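Local coordinates for IMC sub-compartment protein ISP3 (PDB 4CHJ) that probably takes part in the replication of Toxoplasma gondii by endodyogeny, as a sub-compartment protein of the inner membrane complex, at residues 28-31 against 32-36. Sequence-based numbering, arbitrary orientation.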
ATOM      1  N   ILE A  28      -4.734 -13.506   1.364  1.00 87.26           N
ATOM      2  CA  ILE A  28      -3.394 -13.281   0.812  1.00 87.08           C
ATOM      3  C   ILE A  28      -2.537 -14.532   0.973  1.00 87.83           C
ATOM      4  O   ILE A  28      -2.183 -14.935   2.087  1.00 83.43           O
ATOM      5  CB  ILE A  28      -2.682 -12.068   1.483  1.00 86.45           C
ATOM      6  CG1 ILE A  28      -3.547 -10.811   1.382  1.00 86.62           C
ATOM      7  CG2 ILE A  28      -1.323 -11.802   0.837  1.00 80.91           C
ATOM      8  CD1 ILE A  28      -3.990 -10.484  -0.030  1.00 79.31           C
ATOM      9  N   GLN A  29      -2.250 -15.171  -0.148  1.00 92.80           N
ATOM     10  CA  GLN A  29      -1.223 -16.184  -0.204  1.00 88.97           C
ATOM     11  C   GLN A  29      -0.248 -15.779  -1.289  1.00 89.01           C
ATOM     12  O   GLN A  29      -0.473 -16.019  -2.482  1.00 96.36           O
ATOM     13  CB  GLN A  29      -1.833 -17.549  -0.510  1.00 92.76           C
ATOM     14  CG  GLN A  29      -1.432 -18.640   0.465  1.00 92.80           C
ATOM     15  CD  GLN A  29      -2.271 -19.892   0.298  1.00101.33           C
ATOM     16  OE1 GLN A  29      -3.331 -19.863  -0.334  1.00 91.34           O
ATOM     17  NE2 GLN A  29      -1.800 -21.004   0.859  1.00110.05           N
ATOM     18  N   VAL A  30       0.797 -15.085  -0.881  1.00 77.26           N
ATOM     19  CA  VAL A  30       1.839 -14.727  -1.795  1.00 65.75           C
ATOM     20  C   VAL A  30       3.120 -15.426  -1.367  1.00 60.45           C
ATOM     21  O   VAL A  30       3.379 -15.593  -0.166  1.00 54.46           O
ATOM     22  CB  VAL A  30       2.034 -13.199  -1.869  1.00 66.56           C
ATOM     23  CG1 VAL A  30       2.764 -12.672  -0.636  1.00 66.04           C
ATOM     24  CG2 VAL A  30       2.781 -12.831  -3.141  1.00 63.64           C
ATOM     25  N   SER A  31       3.904 -15.854  -2.357  1.00 52.63           N
ATOM     26  CA  SER A  31       5.127 -16.580  -2.100  1.00 53.57           C
ATOM     27  C   SER A  31       6.111 -15.658  -1.405  1.00 53.96           C
ATOM     28  O   SER A  31       6.084 -14.426  -1.601  1.00 55.25           O
ATOM     29  CB  SER A  31       5.735 -17.068  -3.395  1.00 50.38           C
ATOM     30  OG  SER A  31       6.615 -16.083  -3.897  1.00 57.36           O
ATOM     31  N   LYS A  32       6.980 -16.263  -0.604  1.00 52.58           N
ATOM     32  CA  LYS A  32       8.079 -15.577   0.050  1.00 51.73           C
ATOM     33  C   LYS A  32       9.056 -15.023  -0.973  1.00 52.62           C
ATOM     34  O   LYS A  32       9.603 -13.949  -0.796  1.00 51.84           O
ATOM     35  CB  LYS A  32       8.796 -16.516   1.011  1.00 58.86           C
ATOM     36  CG  LYS A  32       9.721 -15.822   1.996  1.00 63.61           C
ATOM     37  CD  LYS A  32      11.169 -15.941   1.560  1.00 65.92           C
ATOM     38  CE  LYS A  32      12.111 -15.994   2.747  1.00 70.19           C
ATOM     39  NZ  LYS A  32      13.518 -16.227   2.326  1.00 70.56           N
ATOM     40  N   GLU A  33       9.298 -15.778  -2.033  1.00 53.71           N
ATOM     41  CA  GLU A  33      10.191 -15.317  -3.083  1.00 59.91           C
ATOM     42  C   GLU A  33       9.637 -14.075  -3.746  1.00 61.66           C
ATOM     43  O   GLU A  33      10.374 -13.145  -4.050  1.00 53.12           O
ATOM     44  CB  GLU A  33      10.403 -16.400  -4.135  1.00 70.41           C
ATOM     45  CG  GLU A  33      11.298 -17.539  -3.684  1.00 80.35           C
ATOM     46  CD  GLU A  33      12.748 -17.127  -3.534  1.00 91.10           C
ATOM     47  OE1 GLU A  33      13.133 -16.689  -2.434  1.00 98.85           O
ATOM     48  OE2 GLU A  33      13.505 -17.254  -4.516  1.00 80.14           O
ATOM     49  N   ALA A  34       8.333 -14.076  -3.986  1.00 56.06           N
ATOM     50  CA  ALA A  34       7.689 -12.923  -4.581  1.00 56.41           C
ATOM     51  C   ALA A  34       7.777 -11.714  -3.673  1.00 50.79           C
ATOM     52  O   ALA A  34       8.132 -10.636  -4.118  1.00 55.54           O
ATOM     53  CB  ALA A  34       6.244 -13.238  -4.900  1.00 60.49           C
ATOM     54  N   PHE A  35       7.506 -11.907  -2.388  1.00 51.68           N
ATOM     55  CA  PHE A  35       7.650 -10.814  -1.409  1.00 53.61           C
ATOM     56  C   PHE A  35       9.071 -10.263  -1.362  1.00 54.83           C
ATOM     57  O   PHE A  35       9.273  -9.035  -1.290  1.00 54.52           O
ATOM     58  CB  PHE A  35       7.202 -11.233   0.009  1.00 55.21           C
ATOM     59  CG  PHE A  35       7.237 -10.100   0.996  1.00 53.34           C
ATOM     60  CD1 PHE A  35       6.202  -9.187   1.055  1.00 60.40           C
ATOM     61  CD2 PHE A  35       8.357  -9.874   1.761  1.00 53.50           C
ATOM     62  CE1 PHE A  35       6.263  -8.096   1.897  1.00 55.93           C
ATOM     63  CE2 PHE A  35       8.417  -8.794   2.620  1.00 51.44           C
ATOM     64  CZ  PHE A  35       7.372  -7.901   2.683  1.00 54.83           C
ATOM     65  N   ASP A  36      10.054 -11.168  -1.370  1.00 61.21           N
ATOM     66  CA  ASP A  36      11.466 -10.780  -1.248  1.00 56.06           C
ATOM     67  C   ASP A  36      11.907  -9.938  -2.437  1.00 55.46           C
ATOM     68  O   ASP A  36      12.659  -8.957  -2.283  1.00 56.19           O
ATOM     69  CB  ASP A  36      12.358 -12.028  -1.165  1.00 67.83           C
ATOM     70  CG  ASP A  36      12.287 -12.716   0.174  1.00 63.50           C
ATOM     71  OD1 ASP A  36      11.770 -12.120   1.142  1.00 61.81           O
ATOM     72  OD2 ASP A  36      12.764 -13.868   0.255  1.00 78.26           O
TER
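S31 caps the N-terminus of helix 32-44 and receives the amide of A34 on its side-chain oxygen, the classic serine N-cap. The evidence is a short, nearly straight bond: A34 N lies 2.6 Å from S31 OG, with an angle of 159° at the hydrogen. A chi1 of 90° sets OG between the serine's own N and carbonyl carbon and turns it toward the A34 amide; the fit is tight, with A34 CB 3.0 Å from S31 OG.

Backbone bonding starts the helix at the same residue. F35 N donates to S31 O at 3.0 Å, an i to i+4 bond whose donor is tilted 24° from the carbonyl plane, and D36 N repeats the pattern onto K32 O.

Apolar contact is slight. V30 CG2 comes within 3.9 Å of A34 CB, while V30 also touches C136 and F35 touches F140, so V30 and F35 join the start of helix 32-44 to helix 131-149, the C-terminal helix of the pleckstrin homology fold.

An i to i+4 charge pair runs along the start of the helix at the surface: the K32 chain, bent at chi2 and chi3, brings NZ to 3.2 Å from D36 OD2, a salt bridge with a weak hydrogen bond.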